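Local coordinates for SusD superfamily protein (Bacteroides fragilis, PDB 3L22) that probably binds sugars at the outer membrane, as a SusD-family protein, and carries zinc ions in the crystal, at residues A[27-35]-A[251-261]; A[398-406]-A[417-425]. All blocks are in the same frame, centred on the assembly; numbering follows the deposited sequence.

Interaction 1: residues A[27-35]-A[251-261]; sequences GLYAAIKNT and FSLPMADTNIP
F251 opens the contact by crossing the Y29 ring at a slant, its CE1 lying 3.9 Å from CE1 of Y29. F251 belongs to strand 249-253; the axes of 27-33 and 251-253 lie at 72°. The hydroxyl of Y29 turns away to E119, a zinc ligand. Next along the strand, L253 places CD2 against CD1 of I32 and slides past K33, which runs the other way along its CB. With CG anti to the backbone N (chi1 -178°), K33 stretches out over the loop that follows the strand: its CD lies 3.1 Å from the carbonyl O of P254, and its CG meets CE of M255, a selenomethionine. Bends at chi3 and chi4 then turn the ammonium toward N259, whose OD1 accepts a weak bond from NZ at 3.0 Å and also receives A256 N. The backbone O of N259 takes a straight bond, 165° at the hydrogen, from N34 ND2 at 3.0 Å. P261 ends the segment with CG against OD1 of N34, 3.8 Å away. N34 also gives its second N-H to T35 O, in the amide plane, and accepts K33 NZ at OD1 (2.8 Å), which fixes the orientation of the amide. The buried lysine ammonium, gripped by N34 OD1 of its own segment and weakly by N259 OD1 across the contact, is probably stabilised by these amide dipoles.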
# COMPACT_ATOMS: atom_id res chain seq x y z
N GLY A 27 -9.90 -4.71 -16.38
CA GLY A 27 -10.57 -3.49 -15.90
C GLY A 27 -10.60 -3.39 -14.37
O GLY A 27 -10.63 -2.29 -13.84
N LEU A 28 -10.60 -4.53 -13.67
CA LEU A 28 -10.53 -4.50 -12.19
C LEU A 28 -9.20 -3.94 -11.72
O LEU A 28 -9.15 -3.07 -10.84
CB LEU A 28 -10.78 -5.91 -11.59
CG LEU A 28 -12.06 -6.63 -12.06
CD1 LEU A 28 -12.24 -8.00 -11.35
CD2 LEU A 28 -13.30 -5.73 -11.84
N TYR A 29 -8.13 -4.38 -12.36
CA TYR A 29 -6.80 -3.87 -12.04
C TYR A 29 -6.69 -2.39 -12.42
O TYR A 29 -6.06 -1.62 -11.69
CB TYR A 29 -5.70 -4.68 -12.75
CG TYR A 29 -5.52 -6.06 -12.22
CD1 TYR A 29 -4.88 -6.29 -11.02
CD2 TYR A 29 -6.03 -7.17 -12.91
CE1 TYR A 29 -4.73 -7.59 -10.52
CE2 TYR A 29 -5.88 -8.46 -12.42
CZ TYR A 29 -5.23 -8.66 -11.21
OH TYR A 29 -5.07 -9.95 -10.74
N ALA A 30 -7.31 -1.98 -13.52
CA ALA A 30 -7.30 -0.56 -13.91
C ALA A 30 -8.09 0.23 -12.88
O ALA A 30 -7.67 1.33 -12.52
CB ALA A 30 -7.85 -0.29 -15.39
N ALA A 31 -9.19 -0.33 -12.39
CA ALA A 31 -10.08 0.42 -11.49
C ALA A 31 -9.42 0.76 -10.16
O ALA A 31 -9.78 1.75 -9.54
CB ALA A 31 -11.38 -0.34 -11.25
N ILE A 32 -8.48 -0.07 -9.69
CA ILE A 32 -7.79 0.27 -8.44
C ILE A 32 -6.58 1.20 -8.66
O ILE A 32 -6.02 1.68 -7.67
CB ILE A 32 -7.30 -0.93 -7.59
CG1 ILE A 32 -6.39 -1.85 -8.36
CG2 ILE A 32 -8.46 -1.61 -6.91
CD1 ILE A 32 -5.63 -2.75 -7.43
N LYS A 33 -6.22 1.44 -9.92
CA LYS A 33 -5.07 2.27 -10.29
C LYS A 33 -5.51 3.73 -10.53
O LYS A 33 -5.24 4.62 -9.69
CB LYS A 33 -4.39 1.64 -11.50
CG LYS A 33 -3.12 2.32 -12.02
CD LYS A 33 -2.62 1.66 -13.34
CE LYS A 33 -3.44 1.91 -14.61
NZ LYS A 33 -3.30 3.32 -15.18
N ASN A 34 -6.19 4.00 -11.66
CA ASN A 34 -6.73 5.35 -11.95
C ASN A 34 -7.70 5.30 -13.10
O ASN A 34 -7.72 4.33 -13.85
CB ASN A 34 -5.64 6.41 -12.27
CG ASN A 34 -4.81 6.06 -13.47
OD1 ASN A 34 -3.80 5.37 -13.33
ND2 ASN A 34 -5.20 6.57 -14.64
N THR A 35 -8.51 6.34 -13.23
CA THR A 35 -9.27 6.52 -14.45
C THR A 35 -8.62 7.62 -15.28
O THR A 35 -7.51 8.12 -14.95
CB THR A 35 -10.69 6.87 -14.14
OG1 THR A 35 -10.71 8.21 -13.59
CG2 THR A 35 -11.28 5.78 -13.20
N PHE A 251 4.20 -7.46 -6.87
CA PHE A 251 2.96 -6.92 -7.46
C PHE A 251 3.08 -5.40 -7.61
O PHE A 251 3.46 -4.71 -6.65
CB PHE A 251 1.74 -7.29 -6.59
CG PHE A 251 0.43 -6.78 -7.14
CD1 PHE A 251 -0.08 -7.30 -8.32
CD2 PHE A 251 -0.28 -5.77 -6.48
CE1 PHE A 251 -1.26 -6.79 -8.88
CE2 PHE A 251 -1.48 -5.27 -7.01
CZ PHE A 251 -1.96 -5.77 -8.21
N SER A 252 2.72 -4.91 -8.80
CA SER A 252 2.76 -3.50 -9.16
C SER A 252 1.61 -3.14 -10.06
O SER A 252 0.98 -4.03 -10.68
CB SER A 252 4.05 -3.14 -9.94
OG SER A 252 5.21 -3.48 -9.23
N LEU A 253 1.34 -1.85 -10.13
CA LEU A 253 0.31 -1.30 -11.03
C LEU A 253 1.05 -0.69 -12.23
O LEU A 253 1.81 0.30 -12.05
CB LEU A 253 -0.54 -0.25 -10.33
CG LEU A 253 -1.01 -0.59 -8.92
CD1 LEU A 253 -1.86 0.60 -8.33
CD2 LEU A 253 -1.79 -1.86 -8.95
N PRO A 254 0.88 -1.28 -13.42
CA PRO A 254 1.63 -0.83 -14.59
C PRO A 254 0.96 0.36 -15.22
O PRO A 254 -0.25 0.56 -15.02
CB PRO A 254 1.55 -2.04 -15.53
CG PRO A 254 0.19 -2.63 -15.20
CD PRO A 254 0.01 -2.43 -13.74
N MSE A 255 1.71 1.13 -15.99
CA MSE A 255 1.19 2.28 -16.72
C MSE A 255 1.49 2.11 -18.20
O MSE A 255 2.51 1.49 -18.56
CB MSE A 255 1.93 3.52 -16.26
CG MSE A 255 1.75 3.90 -14.83
SE MSE A 255 -0.05 4.56 -14.56
CE MSE A 255 -0.04 4.63 -12.58
N ALA A 256 0.66 2.72 -19.03
CA ALA A 256 0.82 2.77 -20.45
C ALA A 256 0.43 4.18 -20.90
O ALA A 256 -0.35 4.86 -20.22
CB ALA A 256 -0.06 1.71 -21.16
N ASP A 257 0.96 4.59 -22.05
CA ASP A 257 0.76 5.95 -22.54
C ASP A 257 -0.72 6.33 -22.54
O ASP A 257 -1.06 7.47 -22.29
CB ASP A 257 1.31 6.14 -23.94
CG ASP A 257 2.84 6.05 -24.01
OD1 ASP A 257 3.55 6.46 -23.08
OD2 ASP A 257 3.35 5.55 -25.05
N THR A 258 -1.59 5.37 -22.82
CA THR A 258 -2.98 5.63 -23.00
C THR A 258 -3.78 5.56 -21.68
O THR A 258 -4.98 5.67 -21.71
CB THR A 258 -3.56 4.59 -24.00
OG1 THR A 258 -3.36 3.26 -23.46
CG2 THR A 258 -2.88 4.74 -25.39
N ASN A 259 -3.15 5.30 -20.53
CA ASN A 259 -3.91 5.21 -19.28
C ASN A 259 -3.21 5.85 -18.09
O ASN A 259 -3.55 5.57 -16.95
CB ASN A 259 -4.29 3.74 -18.97
CG ASN A 259 -3.06 2.83 -18.64
OD1 ASN A 259 -2.12 3.24 -17.95
ND2 ASN A 259 -3.11 1.59 -19.09
N ILE A 260 -2.21 6.70 -18.36
CA ILE A 260 -1.51 7.43 -17.29
C ILE A 260 -2.47 8.38 -16.53
O ILE A 260 -3.50 8.79 -17.09
CB ILE A 260 -0.28 8.20 -17.80
CG1 ILE A 260 -0.64 9.09 -19.02
CG2 ILE A 260 0.87 7.22 -18.11
CD1 ILE A 260 0.30 10.22 -19.33
N PRO A 261 -2.12 8.75 -15.29
CA PRO A 261 -2.99 9.67 -14.58
C PRO A 261 -3.00 11.07 -15.20
O PRO A 261 -2.06 11.48 -15.86
CB PRO A 261 -2.40 9.71 -13.17
CG PRO A 261 -1.57 8.44 -13.02
CD PRO A 261 -1.02 8.28 -14.43

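Interaction 2: residues A[398-406]-A[417-425]; sequences DIMRRGEHF and VGPSDEKYT. With ZN (zinc ion), chain F; ACT (acetate ion), chain M; EDO (1,2-ethanediol), chain B.
Y424 reaches across to E404, F406 and M400 from a short 3-10 turn. From CB, CG stands anti to the backbone N (chi1 -162°), which brings the ring under P419 of the same segment, whose CA sits above the ring centre. On the opposite face, CD1 lies 3.7 Å from CD1 of F406, and one atom further CE1 comes within 3.4 Å of F406 CE1. The two rings form an offset edge-to-face pair, planes at 62°, in which F406 offers its edge and Y424 its face. On the same side as F406 but past the other ring edge, CE2 touches CG of M400, a selenomethionine, at a slant. The OH ends at E404 O, donating a 2.6 Å bond that runs 30° out of the carbonyl plane. That carbonyl follows the Schellman motif closing helix 395-401, where G403 takes a positive phi, and two residues later the chain enters the antiparallel hairpin 406-409/414-417. F406 and V417 are a hydrogen-bonded pair of this hairpin, F406 N meeting V417 O at 2.8 Å and V417 N returning to F406 O. I399 lies over one face of the F406 ring. Just before the hairpin, one of the two conformers of H405 lays its ring over G418 CA in a CH-pi contact, 3.9 Å to the centroid. In this conformer NE2 binds a zinc ion, at a modelled 1.8 Å that is doubtfully short, with acetate and a water as further ligands. The second acetate oxygen, OXT, accepts the backbone N of S420, within the type I turn that runs from G418 to D421.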
# COMPACT_ATOMS: atom_id res chain seq x y z
N ASP A 398 2.17 1.78 8.40
CA ASP A 398 2.95 1.17 9.49
C ASP A 398 2.72 1.93 10.80
O ASP A 398 2.52 1.31 11.87
CB ASP A 398 4.44 1.10 9.14
CG ASP A 398 4.79 -0.05 8.18
OD1 ASP A 398 3.96 -0.98 7.93
OD2 ASP A 398 5.94 -0.05 7.68
N ILE A 399 2.68 3.26 10.72
CA ILE A 399 2.45 4.09 11.92
C ILE A 399 1.07 3.77 12.53
O ILE A 399 0.90 3.53 13.75
CB ILE A 399 2.51 5.59 11.57
CG1 ILE A 399 3.96 6.00 11.23
CG2 ILE A 399 1.98 6.45 12.72
CD1 ILE A 399 4.16 7.40 10.53
N MSE A 400 0.07 3.78 11.66
CA MSE A 400 -1.28 3.60 12.10
C MSE A 400 -1.53 2.18 12.64
O MSE A 400 -2.12 2.05 13.70
CB MSE A 400 -2.27 3.88 11.00
CG MSE A 400 -3.67 4.15 11.53
SE MSE A 400 -4.74 4.43 9.96
CE MSE A 400 -6.20 5.44 10.78
N ARG A 401 -1.07 1.14 11.95
CA ARG A 401 -1.38 -0.22 12.43
C ARG A 401 -0.76 -0.48 13.77
O ARG A 401 -1.36 -1.14 14.63
CB ARG A 401 -1.03 -1.30 11.41
CG ARG A 401 0.45 -1.54 11.18
CD ARG A 401 0.63 -2.80 10.36
NE ARG A 401 2.01 -2.86 9.87
CZ ARG A 401 3.06 -3.29 10.55
NH1 ARG A 401 2.98 -3.76 11.79
NH2 ARG A 401 4.24 -3.24 9.97
N ARG A 402 0.41 0.12 14.01
CA ARG A 402 1.02 0.02 15.32
C ARG A 402 0.43 0.95 16.39
O ARG A 402 0.88 0.92 17.50
CB ARG A 402 2.53 0.18 15.22
CG ARG A 402 3.21 -0.98 14.48
CD ARG A 402 4.70 -1.00 14.73
NE ARG A 402 5.44 0.02 14.00
CZ ARG A 402 6.05 -0.15 12.82
NH1 ARG A 402 5.98 -1.30 12.16
NH2 ARG A 402 6.74 0.86 12.28
N GLY A 403 -0.58 1.76 16.06
CA GLY A 403 -1.18 2.66 17.03
C GLY A 403 -0.23 3.74 17.52
O GLY A 403 -0.41 4.26 18.61
N GLU A 404 0.76 4.11 16.70
CA GLU A 404 1.70 5.13 17.05
C GLU A 404 1.16 6.51 16.74
O GLU A 404 0.30 6.68 15.87
CB GLU A 404 3.03 4.94 16.30
CG GLU A 404 3.78 3.61 16.63
CD GLU A 404 4.92 3.26 15.65
OE1 GLU A 404 5.26 4.07 14.73
OE2 GLU A 404 5.52 2.17 15.86
N HIS A 405 1.69 7.51 17.44
CA HIS A 405 1.41 8.90 17.09
C HIS A 405 2.05 9.26 15.75
O HIS A 405 3.14 8.84 15.47
CB HIS A 405 1.95 9.87 18.14
CG HIS A 405 1.24 9.83 19.45
ND1 HIS A 405 0.44 10.85 19.90
CD2 HIS A 405 1.24 8.89 20.43
CE1 HIS A 405 -0.04 10.54 21.09
NE2 HIS A 405 0.44 9.36 21.44
N PHE A 406 1.36 10.07 14.96
CA PHE A 406 1.95 10.71 13.81
C PHE A 406 2.61 11.97 14.34
O PHE A 406 1.91 12.90 14.78
CB PHE A 406 0.87 11.08 12.79
CG PHE A 406 0.21 9.91 12.14
CD1 PHE A 406 -0.93 9.33 12.69
CD2 PHE A 406 0.73 9.39 10.97
CE1 PHE A 406 -1.55 8.25 12.03
CE2 PHE A 406 0.14 8.31 10.35
CZ PHE A 406 -1.01 7.75 10.88
N VAL A 417 -0.42 13.76 16.36
CA VAL A 417 -1.79 13.25 16.34
C VAL A 417 -1.76 11.79 16.73
O VAL A 417 -1.02 10.98 16.14
CB VAL A 417 -2.44 13.45 14.95
CG1 VAL A 417 -3.94 12.99 14.96
CG2 VAL A 417 -2.34 14.91 14.53
N GLY A 418 -2.54 11.46 17.75
CA GLY A 418 -2.59 10.10 18.29
C GLY A 418 -3.96 9.47 18.20
O GLY A 418 -4.92 10.12 17.81
N PRO A 419 -4.06 8.19 18.58
CA PRO A 419 -5.30 7.48 18.34
C PRO A 419 -6.53 8.01 19.06
O PRO A 419 -7.61 7.72 18.60
CB PRO A 419 -5.00 6.04 18.77
CG PRO A 419 -3.57 5.94 18.88
CD PRO A 419 -3.01 7.30 19.10
N SER A 420 -6.38 8.79 20.15
CA SER A 420 -7.53 9.41 20.81
C SER A 420 -7.99 10.69 20.12
O SER A 420 -9.03 11.21 20.47
CB SER A 420 -7.23 9.70 22.27
OG SER A 420 -6.98 8.48 22.94
N ASP A 421 -7.24 11.19 19.14
CA ASP A 421 -7.60 12.40 18.40
C ASP A 421 -8.49 12.08 17.21
O ASP A 421 -8.27 11.10 16.49
CB ASP A 421 -6.34 13.12 17.89
CG ASP A 421 -5.46 13.60 19.01
OD1 ASP A 421 -5.98 14.16 20.00
OD2 ASP A 421 -4.23 13.41 18.91
N GLU A 422 -9.46 12.95 16.98
CA GLU A 422 -10.38 12.81 15.85
C GLU A 422 -9.64 12.76 14.52
O GLU A 422 -9.98 11.93 13.67
CB GLU A 422 -11.39 13.98 15.86
CG GLU A 422 -12.31 14.13 14.61
CD GLU A 422 -13.03 15.50 14.62
OE1 GLU A 422 -14.04 15.65 15.37
OE2 GLU A 422 -12.54 16.43 13.92
N LYS A 423 -8.62 13.60 14.35
CA LYS A 423 -7.87 13.63 13.08
C LYS A 423 -6.84 12.51 12.88
O LYS A 423 -6.09 12.52 11.89
CB LYS A 423 -7.21 15.01 12.88
CG LYS A 423 -8.21 16.20 12.77
CD LYS A 423 -9.12 16.11 11.56
CE LYS A 423 -10.10 17.31 11.43
NZ LYS A 423 -11.11 16.85 10.40
N TYR A 424 -6.79 11.53 13.80
CA TYR A 424 -6.00 10.33 13.56
C TYR A 424 -6.51 9.58 12.32
O TYR A 424 -5.71 8.97 11.58
CB TYR A 424 -6.06 9.40 14.77
CG TYR A 424 -4.97 8.34 14.83
CD1 TYR A 424 -3.66 8.68 15.11
CD2 TYR A 424 -5.25 6.99 14.69
CE1 TYR A 424 -2.68 7.74 15.23
CE2 TYR A 424 -4.24 6.02 14.82
CZ TYR A 424 -2.96 6.41 15.06
OH TYR A 424 -1.95 5.49 15.20
N THR A 425 -7.82 9.62 12.13
CA THR A 425 -8.47 8.94 11.03
C THR A 425 -9.15 9.98 10.13
O THR A 425 -9.31 11.14 10.49
CB THR A 425 -9.54 7.99 11.55
OG1 THR A 425 -10.55 8.75 12.21
CG2 THR A 425 -8.93 6.92 12.50
ZN ZN F . -0.53 8.84 22.90
C ACT M . -3.31 8.88 22.45
O ACT M . -2.31 9.42 23.02
OXT ACT M . -3.90 9.57 21.53
CH3 ACT M . -3.76 7.50 22.88
C1 EDO B . 3.50 -3.46 5.88
O1 EDO B . 4.60 -3.32 5.01
C2 EDO B . 2.47 -2.33 5.75
O2 EDO B . 1.53 -2.59 6.84
O HOH W 1 1.33 7.96 23.61

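From the N terminus, residues 27-35, on helix 18-33 and the loop after it, find their partner 251-261 only after 215 residues, so interaction 1 closes a long loop, nearly half of it helical, and ties the first helix to strand 249-253, which pairs with strand 322-326. Interaction 2 opens after this loop has closed and encloses only ten residues, the rest of the hairpin 406-409/414-417, joining the end of helix 395-401 to the turns beyond it. The two are in series, neither nested nor crossed, and lie on opposite sides of the chain's centre, about 30 Å apart between centres. Helix 44-52, inside the loop of interaction 1, reaches interaction 2 through R52, which bonds Y424 O.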